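Local coordinates for alpha-actinin-like protein 1 (Schizosaccharomyces pombe, PDB 5BVR) that binds actin filaments through its tandem calponin-homology domains and helps form and organise the actin ring in cytokinesis and septation, at residues V11-F16 with D216-T222; T152-T156 with V209-P215; L159-A163 with Y175-K180. One frame throughout, in Å; residues are numbered along the deposited sequence.

Contact 1: V11-F16 with D216-T222; sequences VQNRTF and DERSIMT
The Phe16 ring turns an edge to Arg218, whose CB lies near the ring plane, 3.9 Å from Phe16 CZ. Over one face of the same ring sits Gln12 CG, a turn earlier on the helix. The guanidinium of Arg218 is nearly parallel to this ring and takes water 1 at its edge, in plane. That water accepts from Arg218 NH1 and donates to Gln12 OE1 (2.6 Å). The other end of the amide gives a nearly straight bond from Gln12 NE2 to Asp216 OD2 (3.0 Å, 171°), met on the syn side of the carboxylate. With both ends engaged, the amide's rotation is fixed; CG anti to the backbone N (chi1 -168°) and an extended chain bring it there. The two segments belong to different calponin-homology domains of a tandem actin-binding domain, the first helix of CH1 lying against the last of CH2, their segments 11-16 and 217-222 inclined at 26°. Asp216 is the N-cap of that CH2 helix: its OD2 also accepts from Ser219 N and, on the anti side, from Ser219 OG at 2.7 Å. Asp216 and Arg218 also belong to a zinc site. With an alanine in place of Asp216, the Gln12 amide would probably lose its mate across the interface and the helix its cap. Beside these bonds, Val11 CG1 lies 3.6 Å from Ser219 OG, and Thr15 CG2 3.9 Å from Ser219 CB.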
loop_
_atom_site.group_PDB
_atom_site.type_symbol
_atom_site.label_atom_id
_atom_site.label_comp_id
_atom_site.label_asym_id
_atom_site.label_seq_id
_atom_site.Cartn_x
_atom_site.Cartn_y
_atom_site.Cartn_z
ATOM N N VAL A 11 5.502 -0.459 -11.524
ATOM C CA VAL A 11 4.939 0.398 -10.486
ATOM C C VAL A 11 4.443 -0.417 -9.306
ATOM O O VAL A 11 4.714 -0.079 -8.162
ATOM C CB VAL A 11 3.785 1.265 -11.054
ATOM C CG1 VAL A 11 3.006 1.954 -9.942
ATOM C CG2 VAL A 11 4.327 2.302 -12.038
ATOM N N GLN A 12 3.722 -1.489 -9.581
ATOM C CA GLN A 12 3.179 -2.289 -8.513
ATOM C C GLN A 12 4.278 -2.977 -7.721
ATOM O O GLN A 12 4.206 -3.044 -6.493
ATOM C CB GLN A 12 2.200 -3.308 -9.055
ATOM C CG GLN A 12 1.391 -3.983 -7.991
ATOM C CD GLN A 12 0.386 -4.936 -8.581
ATOM O OE1 GLN A 12 0.584 -6.161 -8.548
ATOM N NE2 GLN A 12 -0.690 -4.392 -9.131
ATOM N N ASN A 13 5.275 -3.530 -8.413
ATOM C CA ASN A 13 6.410 -4.119 -7.747
ATOM C C ASN A 13 7.032 -3.097 -6.790
ATOM O O ASN A 13 7.200 -3.372 -5.579
ATOM C CB ASN A 13 7.391 -4.609 -8.831
ATOM C CG ASN A 13 8.539 -5.401 -8.289
ATOM O OD1 ASN A 13 8.810 -5.411 -7.105
ATOM N ND2 ASN A 13 9.244 -6.068 -9.187
ATOM N N ARG A 14 7.320 -1.908 -7.295
ATOM C CA ARG A 14 7.998 -0.918 -6.497
ATOM C C ARG A 14 7.122 -0.454 -5.350
ATOM O O ARG A 14 7.600 -0.292 -4.234
ATOM C CB ARG A 14 8.480 0.235 -7.361
ATOM C CG ARG A 14 9.689 -0.201 -8.206
ATOM C CD ARG A 14 10.194 0.917 -9.101
ATOM N NE ARG A 14 9.262 1.240 -10.167
ATOM C CZ ARG A 14 8.487 2.320 -10.206
ATOM N NH1 ARG A 14 8.524 3.235 -9.238
ATOM N NH2 ARG A 14 7.683 2.483 -11.244
ATOM N N THR A 15 5.836 -0.271 -5.606
ATOM C CA THR A 15 4.939 0.222 -4.570
ATOM C C THR A 15 4.761 -0.800 -3.463
ATOM O O THR A 15 4.811 -0.467 -2.262
ATOM C CB THR A 15 3.563 0.580 -5.163
ATOM O OG1 THR A 15 3.719 1.604 -6.155
ATOM C CG2 THR A 15 2.635 1.097 -4.110
ATOM N N PHE A 16 4.542 -2.044 -3.856
ATOM C CA PHE A 16 4.406 -3.129 -2.888
ATOM C C PHE A 16 5.687 -3.323 -2.089
ATOM O O PHE A 16 5.613 -3.624 -0.904
ATOM C CB PHE A 16 4.010 -4.448 -3.570
ATOM C CG PHE A 16 2.556 -4.515 -4.029
ATOM C CD1 PHE A 16 1.705 -3.394 -4.020
ATOM C CD2 PHE A 16 2.039 -5.721 -4.511
ATOM C CE1 PHE A 16 0.387 -3.493 -4.465
ATOM C CE2 PHE A 16 0.715 -5.814 -4.961
ATOM C CZ PHE A 16 -0.117 -4.674 -4.930
ATOM N N ASP A 216 -1.815 2.127 -12.179
ATOM C CA ASP A 216 -2.017 0.876 -11.468
ATOM C C ASP A 216 -2.941 1.067 -10.270
ATOM O O ASP A 216 -2.572 1.694 -9.274
ATOM C CB ASP A 216 -0.699 0.236 -11.021
ATOM C CG ASP A 216 -0.918 -1.139 -10.468
ATOM O OD1 ASP A 216 -1.341 -2.013 -11.251
ATOM O OD2 ASP A 216 -0.735 -1.348 -9.242
ATOM N N GLU A 217 -4.113 0.446 -10.352
ATOM C CA GLU A 217 -5.148 0.577 -9.345
ATOM C C GLU A 217 -4.683 0.135 -7.963
ATOM O O GLU A 217 -4.902 0.845 -6.983
ATOM C CB GLU A 217 -6.369 -0.238 -9.748
ATOM C CG GLU A 217 -7.567 0.015 -8.830
ATOM C CD GLU A 217 -8.796 -0.771 -9.190
ATOM O OE1 GLU A 217 -8.707 -1.766 -9.944
ATOM O OE2 GLU A 217 -9.867 -0.393 -8.692
ATOM N N ARG A 218 -4.084 -1.042 -7.867
ATOM C CA ARG A 218 -3.689 -1.541 -6.552
ATOM C C ARG A 218 -2.641 -0.652 -5.902
ATOM O O ARG A 218 -2.683 -0.440 -4.700
ATOM C CB ARG A 218 -3.189 -2.970 -6.685
ATOM C CG ARG A 218 -4.309 -3.930 -7.049
ATOM C CD ARG A 218 -3.847 -5.368 -7.322
ATOM N NE ARG A 218 -5.014 -6.217 -7.529
ATOM C CZ ARG A 218 -4.988 -7.544 -7.618
ATOM N NH1 ARG A 218 -3.843 -8.214 -7.525
ATOM N NH2 ARG A 218 -6.128 -8.203 -7.784
ATOM N N SER A 219 -1.700 -0.126 -6.681
ATOM C CA SER A 219 -0.718 0.793 -6.157
ATOM C C SER A 219 -1.369 2.064 -5.593
ATOM O O SER A 219 -1.035 2.547 -4.507
ATOM C CB SER A 219 0.309 1.148 -7.221
ATOM O OG SER A 219 0.995 -0.002 -7.649
ATOM N N ILE A 220 -2.275 2.643 -6.361
ATOM C CA ILE A 220 -2.961 3.842 -5.926
ATOM C C ILE A 220 -3.739 3.553 -4.651
ATOM O O ILE A 220 -3.669 4.325 -3.687
ATOM C CB ILE A 220 -3.835 4.465 -7.045
ATOM C CG1 ILE A 220 -2.913 5.067 -8.102
ATOM C CG2 ILE A 220 -4.804 5.495 -6.481
ATOM C CD1 ILE A 220 -3.642 5.466 -9.370
ATOM N N MET A 221 -4.503 2.466 -4.631
ATOM C CA MET A 221 -5.250 2.104 -3.436
ATOM C C MET A 221 -4.344 1.966 -2.216
ATOM O O MET A 221 -4.690 2.409 -1.124
ATOM C CB MET A 221 -5.973 0.800 -3.635
ATOM C CG MET A 221 -7.160 0.875 -4.592
ATOM S SD MET A 221 -7.977 -0.715 -4.838
ATOM C CE MET A 221 -8.480 -0.965 -3.142
ATOM N N THR A 222 -3.212 1.322 -2.400
ATOM C CA THR A 222 -2.280 1.120 -1.293
ATOM C C THR A 222 -1.851 2.463 -0.704
ATOM O O THR A 222 -1.787 2.618 0.532
ATOM C CB THR A 222 -1.042 0.323 -1.743
ATOM O OG1 THR A 222 -1.468 -0.942 -2.257
ATOM C CG2 THR A 222 -0.072 0.065 -0.586
HETATM O O HOH W 1 -0.999 -8.037 -7.672
#

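Contact 2: T152-T156 with V209-P215; sequences TRSWT and VCDVDRP. With ZN (zinc ion), chain C.
Thr156 meets the 209-215 loop with both backbone and side chain: its O accepts a hydrogen bond from Asp211 N (2.9 Å), and a CA-H...O contact from Cys210 CA adds to the grip on that oxygen. Its CG2 presses on Val209 O at 3.2 Å and on Pro215 CG at 3.7 Å, the proline ring also reaching Thr152. Beside them, Arg153 lays one guanidinium face over Asp213 O, so its NE does not aim at that carbonyl; NE gives its N-H instead to water 2 at the edge of the group. Water 2 also donates to Val212 O and is bonded to Thr156 OG1, joining the two loops. A zinc ion is bound by Asp213 OD1 (1.9 Å) and water 3 (2.2 Å), the latter accepting from Arg153 NH1. In the next shell, a type II turn from Val209 to Val212 presents the Asp211 N-H, and Asp211 OD1 is hydrogen-bonded to His183 ND1. On the other loop, Trp155 NE1 is hydrogen-bonded to Asp150 O, within the second CH domain. The Asp213 carboxylate thus lies beside both metal and guanidinium, with OD1 3.3 Å from Arg153 NH2, and its negative charge probably offsets part of the positive charge of each.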
loop_
_atom_site.group_PDB
_atom_site.type_symbol
_atom_site.label_atom_id
_atom_site.label_comp_id
_atom_site.label_asym_id
_atom_site.label_seq_id
_atom_site.Cartn_x
_atom_site.Cartn_y
_atom_site.Cartn_z
ATOM N N THR A 152 -8.089 5.017 -10.146
ATOM C CA THR A 152 -7.217 5.117 -11.312
ATOM C C THR A 152 -7.216 6.553 -11.861
ATOM O O THR A 152 -6.490 7.414 -11.356
ATOM C CB THR A 152 -7.604 4.072 -12.391
ATOM O OG1 THR A 152 -8.992 4.186 -12.705
ATOM C CG2 THR A 152 -7.317 2.646 -11.871
ATOM N N ARG A 153 -8.036 6.800 -12.872
ATOM C CA ARG A 153 -7.990 8.040 -13.612
ATOM C C ARG A 153 -8.378 9.256 -12.799
ATOM O O ARG A 153 -8.004 10.365 -13.164
ATOM C CB ARG A 153 -8.878 7.923 -14.852
ATOM C CG ARG A 153 -8.732 6.558 -15.521
ATOM C CD ARG A 153 -8.845 6.599 -16.981
ATOM N NE ARG A 153 -7.801 7.431 -17.541
ATOM C CZ ARG A 153 -7.767 7.786 -18.812
ATOM N NH1 ARG A 153 -8.737 7.395 -19.632
ATOM N NH2 ARG A 153 -6.783 8.542 -19.255
ATOM N N SER A 154 -9.119 9.062 -11.708
ATOM C CA SER A 154 -9.512 10.189 -10.857
ATOM C C SER A 154 -8.346 10.829 -10.112
ATOM O O SER A 154 -8.519 11.871 -9.497
ATOM C CB SER A 154 -10.528 9.744 -9.788
ATOM O OG SER A 154 -11.675 9.175 -10.360
ATOM N N TRP A 155 -7.183 10.183 -10.126
ATOM C CA TRP A 155 -6.028 10.615 -9.340
ATOM C C TRP A 155 -4.840 11.142 -10.150
ATOM O O TRP A 155 -3.886 11.668 -9.569
ATOM C CB TRP A 155 -5.528 9.402 -8.515
ATOM C CG TRP A 155 -6.589 8.906 -7.587
ATOM C CD1 TRP A 155 -7.550 7.997 -7.862
ATOM C CD2 TRP A 155 -6.859 9.395 -6.259
ATOM N NE1 TRP A 155 -8.389 7.854 -6.783
ATOM C CE2 TRP A 155 -7.987 8.705 -5.786
ATOM C CE3 TRP A 155 -6.244 10.337 -5.426
ATOM C CZ2 TRP A 155 -8.518 8.927 -4.521
ATOM C CZ3 TRP A 155 -6.770 10.553 -4.158
ATOM C CH2 TRP A 155 -7.876 9.826 -3.718
ATOM N N THR A 156 -4.913 11.045 -11.479
ATOM C CA THR A 156 -3.737 11.300 -12.302
ATOM C C THR A 156 -3.425 12.776 -12.529
ATOM O O THR A 156 -2.324 13.104 -12.944
ATOM C CB THR A 156 -3.827 10.555 -13.648
ATOM O OG1 THR A 156 -4.958 11.022 -14.399
ATOM C CG2 THR A 156 -3.912 9.030 -13.411
ATOM N N VAL A 209 2.015 7.971 -11.571
ATOM C CA VAL A 209 0.577 8.267 -11.620
ATOM C C VAL A 209 0.247 9.563 -12.379
ATOM O O VAL A 209 -0.815 9.638 -13.007
ATOM C CB VAL A 209 -0.048 8.272 -10.193
ATOM C CG1 VAL A 209 0.841 8.969 -9.238
ATOM C CG2 VAL A 209 -1.464 8.880 -10.142
ATOM N N CYS A 210 1.151 10.541 -12.377
ATOM C CA CYS A 210 0.849 11.841 -13.006
ATOM C C CYS A 210 0.676 11.692 -14.521
ATOM O O CYS A 210 1.577 11.260 -15.242
ATOM C CB CYS A 210 1.954 12.844 -12.708
ATOM S SG CYS A 210 1.624 14.467 -13.397
ATOM N N ASP A 211 -0.522 12.046 -14.978
ATOM C CA ASP A 211 -0.880 11.980 -16.377
ATOM C C ASP A 211 -0.578 10.625 -17.028
ATOM O O ASP A 211 -0.202 10.537 -18.201
ATOM C CB ASP A 211 -0.188 13.108 -17.131
ATOM C CG ASP A 211 -0.683 14.481 -16.723
ATOM O OD1 ASP A 211 -1.860 14.606 -16.308
ATOM O OD2 ASP A 211 0.125 15.427 -16.828
ATOM N N VAL A 212 -0.798 9.573 -16.252
ATOM C CA VAL A 212 -0.683 8.200 -16.742
ATOM C C VAL A 212 -2.038 7.722 -17.249
ATOM O O VAL A 212 -3.051 7.800 -16.551
ATOM C CB VAL A 212 -0.171 7.285 -15.610
ATOM C CG1 VAL A 212 -0.233 5.802 -16.003
ATOM C CG2 VAL A 212 1.255 7.711 -15.247
ATOM N N ASP A 213 -2.052 7.247 -18.483
ATOM C CA ASP A 213 -3.272 6.831 -19.129
ATOM C C ASP A 213 -3.912 5.649 -18.415
ATOM O O ASP A 213 -5.103 5.642 -18.191
ATOM C CB ASP A 213 -2.916 6.479 -20.585
ATOM C CG ASP A 213 -4.097 6.035 -21.405
ATOM O OD1 ASP A 213 -5.133 6.719 -21.410
ATOM O OD2 ASP A 213 -3.964 4.996 -22.085
ATOM N N ARG A 214 -3.112 4.647 -18.033
ATOM C CA ARG A 214 -3.647 3.470 -17.337
ATOM C C ARG A 214 -2.862 3.205 -16.051
ATOM O O ARG A 214 -2.017 2.315 -15.988
ATOM C CB ARG A 214 -3.585 2.241 -18.249
ATOM C CG ARG A 214 -4.375 2.377 -19.537
ATOM C CD ARG A 214 -4.269 1.106 -20.373
ATOM N NE ARG A 214 -4.435 1.365 -21.802
ATOM C CZ ARG A 214 -5.577 1.237 -22.474
ATOM N NH1 ARG A 214 -6.688 0.844 -21.858
ATOM N NH2 ARG A 214 -5.600 1.498 -23.775
ATOM N N PRO A 215 -3.125 3.987 -15.017
ATOM C CA PRO A 215 -2.355 3.858 -13.775
ATOM C C PRO A 215 -2.731 2.583 -13.027
ATOM O O PRO A 215 -3.816 2.029 -13.211
ATOM C CB PRO A 215 -2.776 5.086 -12.972
ATOM C CG PRO A 215 -4.129 5.386 -13.462
ATOM C CD PRO A 215 -4.177 5.006 -14.909
HETATM ZN ZN ZN C . -6.451 6.128 -22.669
HETATM O O HOH W 2 -5.571 9.152 -16.509
HETATM O O HOH W 3 -7.989 7.761 -22.473
#

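Contact 3: L159-A163 with Y175-K180; sequences LAFCA and YNKLDK
Within the second calponin-homology domain, the start of helix 159-168 packs against the connection that leads on to helix 183-198, a short 3-10 turn followed by loop. Leu159, Cys162 and Ala163 occupy one side of the helix, at the i, i+3, i+4 spacing that lets a single aromatic lie across them. That aromatic is Tyr175. Its CG is anti to the backbone N (chi1 -176°), which brings the ring up to the helix with an edge leading: Leu159 O and Cys162 C lie near the ring plane, CE1 standing 3.8 Å from the carbonyl oxygen of Leu159. The methyl of Ala163 touches the same carbon, its CB 3.9 Å from Tyr175 CE1, while the phenol oxygen rests among the carbons of Leu159. Tyr142, outside the two segments, meets the Tyr175 ring edge-to-face. Leu178 follows the 3-10 turn and sets its CD1 against Cys162, touching both CB and SG of that residue. The join is thus mainly apolar, and even Lys180 contributes through its methylenes, crossing the Leu159 side chain at about a right angle. There the closest pair is Leu159 CD1 and Lys180 CD, 3.9 Å apart, with Leu159 CD2 at 4.1 Å from Lys180 CG.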
loop_
_atom_site.group_PDB
_atom_site.type_symbol
_atom_site.label_atom_id
_atom_site.label_comp_id
_atom_site.label_asym_id
_atom_site.label_seq_id
_atom_site.Cartn_x
_atom_site.Cartn_y
_atom_site.Cartn_z
ATOM N N LEU A 159 -4.940 16.667 -8.356
ATOM C CA LEU A 159 -5.817 17.547 -7.577
ATOM C C LEU A 159 -6.500 16.816 -6.442
ATOM O O LEU A 159 -6.697 17.416 -5.369
ATOM C CB LEU A 159 -6.864 18.231 -8.448
ATOM C CG LEU A 159 -6.308 19.294 -9.389
ATOM C CD1 LEU A 159 -7.422 19.828 -10.308
ATOM C CD2 LEU A 159 -5.643 20.431 -8.624
ATOM N N ALA A 160 -6.894 15.563 -6.647
ATOM C CA ALA A 160 -7.560 14.836 -5.559
ATOM C C ALA A 160 -6.639 14.705 -4.335
ATOM O O ALA A 160 -7.079 14.887 -3.197
ATOM C CB ALA A 160 -8.067 13.470 -6.007
ATOM N N PHE A 161 -5.360 14.382 -4.561
ATOM C CA PHE A 161 -4.396 14.312 -3.472
ATOM C C PHE A 161 -4.290 15.673 -2.787
ATOM O O PHE A 161 -4.308 15.745 -1.553
ATOM C CB PHE A 161 -3.005 13.867 -3.928
ATOM C CG PHE A 161 -2.923 12.419 -4.324
ATOM C CD1 PHE A 161 -3.095 11.420 -3.393
ATOM C CD2 PHE A 161 -2.625 12.061 -5.626
ATOM C CE1 PHE A 161 -2.991 10.069 -3.743
ATOM C CE2 PHE A 161 -2.505 10.700 -5.976
ATOM C CZ PHE A 161 -2.708 9.726 -5.030
ATOM N N CYS A 162 -4.181 16.738 -3.574
ATOM C CA CYS A 162 -4.070 18.078 -2.993
ATOM C C CYS A 162 -5.313 18.455 -2.204
ATOM O O CYS A 162 -5.204 19.052 -1.125
ATOM C CB CYS A 162 -3.803 19.136 -4.056
ATOM S SG CYS A 162 -2.133 19.054 -4.775
ATOM N N ALA A 163 -6.491 18.092 -2.711
ATOM C CA ALA A 163 -7.747 18.440 -2.047
ATOM C C ALA A 163 -7.861 17.681 -0.734
ATOM O O ALA A 163 -8.318 18.248 0.269
ATOM C CB ALA A 163 -8.922 18.121 -2.929
ATOM N N TYR A 175 -4.890 25.271 -1.550
ATOM C CA TYR A 175 -5.457 24.667 -2.753
ATOM C C TYR A 175 -5.878 25.704 -3.808
ATOM O O TYR A 175 -5.661 25.519 -5.006
ATOM C CB TYR A 175 -6.663 23.820 -2.353
ATOM C CG TYR A 175 -7.275 23.065 -3.491
ATOM C CD1 TYR A 175 -6.809 21.800 -3.834
ATOM C CD2 TYR A 175 -8.293 23.617 -4.252
ATOM C CE1 TYR A 175 -7.353 21.107 -4.885
ATOM C CE2 TYR A 175 -8.847 22.940 -5.299
ATOM C CZ TYR A 175 -8.376 21.684 -5.621
ATOM O OH TYR A 175 -8.928 21.017 -6.678
ATOM N N ASN A 176 -6.488 26.793 -3.357
ATOM C CA ASN A 176 -7.012 27.785 -4.284
ATOM C C ASN A 176 -5.929 28.558 -5.028
ATOM O O ASN A 176 -6.202 29.176 -6.056
ATOM C CB ASN A 176 -7.948 28.732 -3.542
ATOM C CG ASN A 176 -9.144 28.010 -2.975
ATOM O OD1 ASN A 176 -9.718 27.138 -3.630
ATOM N ND2 ASN A 176 -9.512 28.342 -1.740
ATOM N N LYS A 177 -4.702 28.496 -4.522
ATOM C CA LYS A 177 -3.571 29.160 -5.163
ATOM C C LYS A 177 -2.852 28.261 -6.184
ATOM O O LYS A 177 -1.985 28.728 -6.913
ATOM C CB LYS A 177 -2.587 29.647 -4.096
ATOM C CG LYS A 177 -2.580 31.153 -3.883
ATOM C CD LYS A 177 -1.763 31.867 -4.960
ATOM C CE LYS A 177 -1.647 33.366 -4.684
ATOM N NZ LYS A 177 -0.547 34.000 -5.468
ATOM N N LEU A 178 -3.200 26.974 -6.241
ATOM C CA LEU A 178 -2.588 26.079 -7.216
ATOM C C LEU A 178 -2.924 26.466 -8.641
ATOM O O LEU A 178 -4.026 26.928 -8.922
ATOM C CB LEU A 178 -3.059 24.635 -7.002
ATOM C CG LEU A 178 -2.781 24.008 -5.643
ATOM C CD1 LEU A 178 -3.439 22.658 -5.580
ATOM C CD2 LEU A 178 -1.293 23.884 -5.413
ATOM N N ASP A 179 -1.963 26.244 -9.538
ATOM C CA ASP A 179 -2.219 26.270 -10.960
ATOM C C ASP A 179 -2.733 24.876 -11.289
ATOM O O ASP A 179 -1.951 23.923 -11.334
ATOM C CB ASP A 179 -0.934 26.580 -11.715
ATOM C CG ASP A 179 -1.051 26.339 -13.213
ATOM O OD1 ASP A 179 -2.168 26.074 -13.724
ATOM O OD2 ASP A 179 0.002 26.422 -13.880
ATOM N N LYS A 180 -4.047 24.753 -11.459
ATOM C CA LYS A 180 -4.685 23.451 -11.619
ATOM C C LYS A 180 -4.186 22.699 -12.844
ATOM O O LYS A 180 -4.336 21.474 -12.926
ATOM C CB LYS A 180 -6.217 23.597 -11.668
ATOM C CG LYS A 180 -6.858 23.992 -10.342
ATOM C CD LYS A 180 -8.338 23.597 -10.275
ATOM C CE LYS A 180 -8.923 23.836 -8.881
ATOM N NZ LYS A 180 -8.777 25.273 -8.449
#

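From the N terminus, the chain passes through residues 11-16 at the start of CH1 and does not complete contact 1 until 216-222, so that this contact closes a loop of nearly 200 residues and ties the two CH domains together. Contact 2 opens inside that loop at 152-156 and closes at 209-215, just before the helix used by contact 1. Contact 3, from 159-163 to 175-180, is the innermost; the three nest without crossing. Ile220 packs on Pro215 and Trp155, linking contacts 1 and 2, and Trp155 meets Phe161 and Ala160, linking contacts 2 and 3. Contacts 1 and 3 do not touch, their centres lying about 23 Å apart.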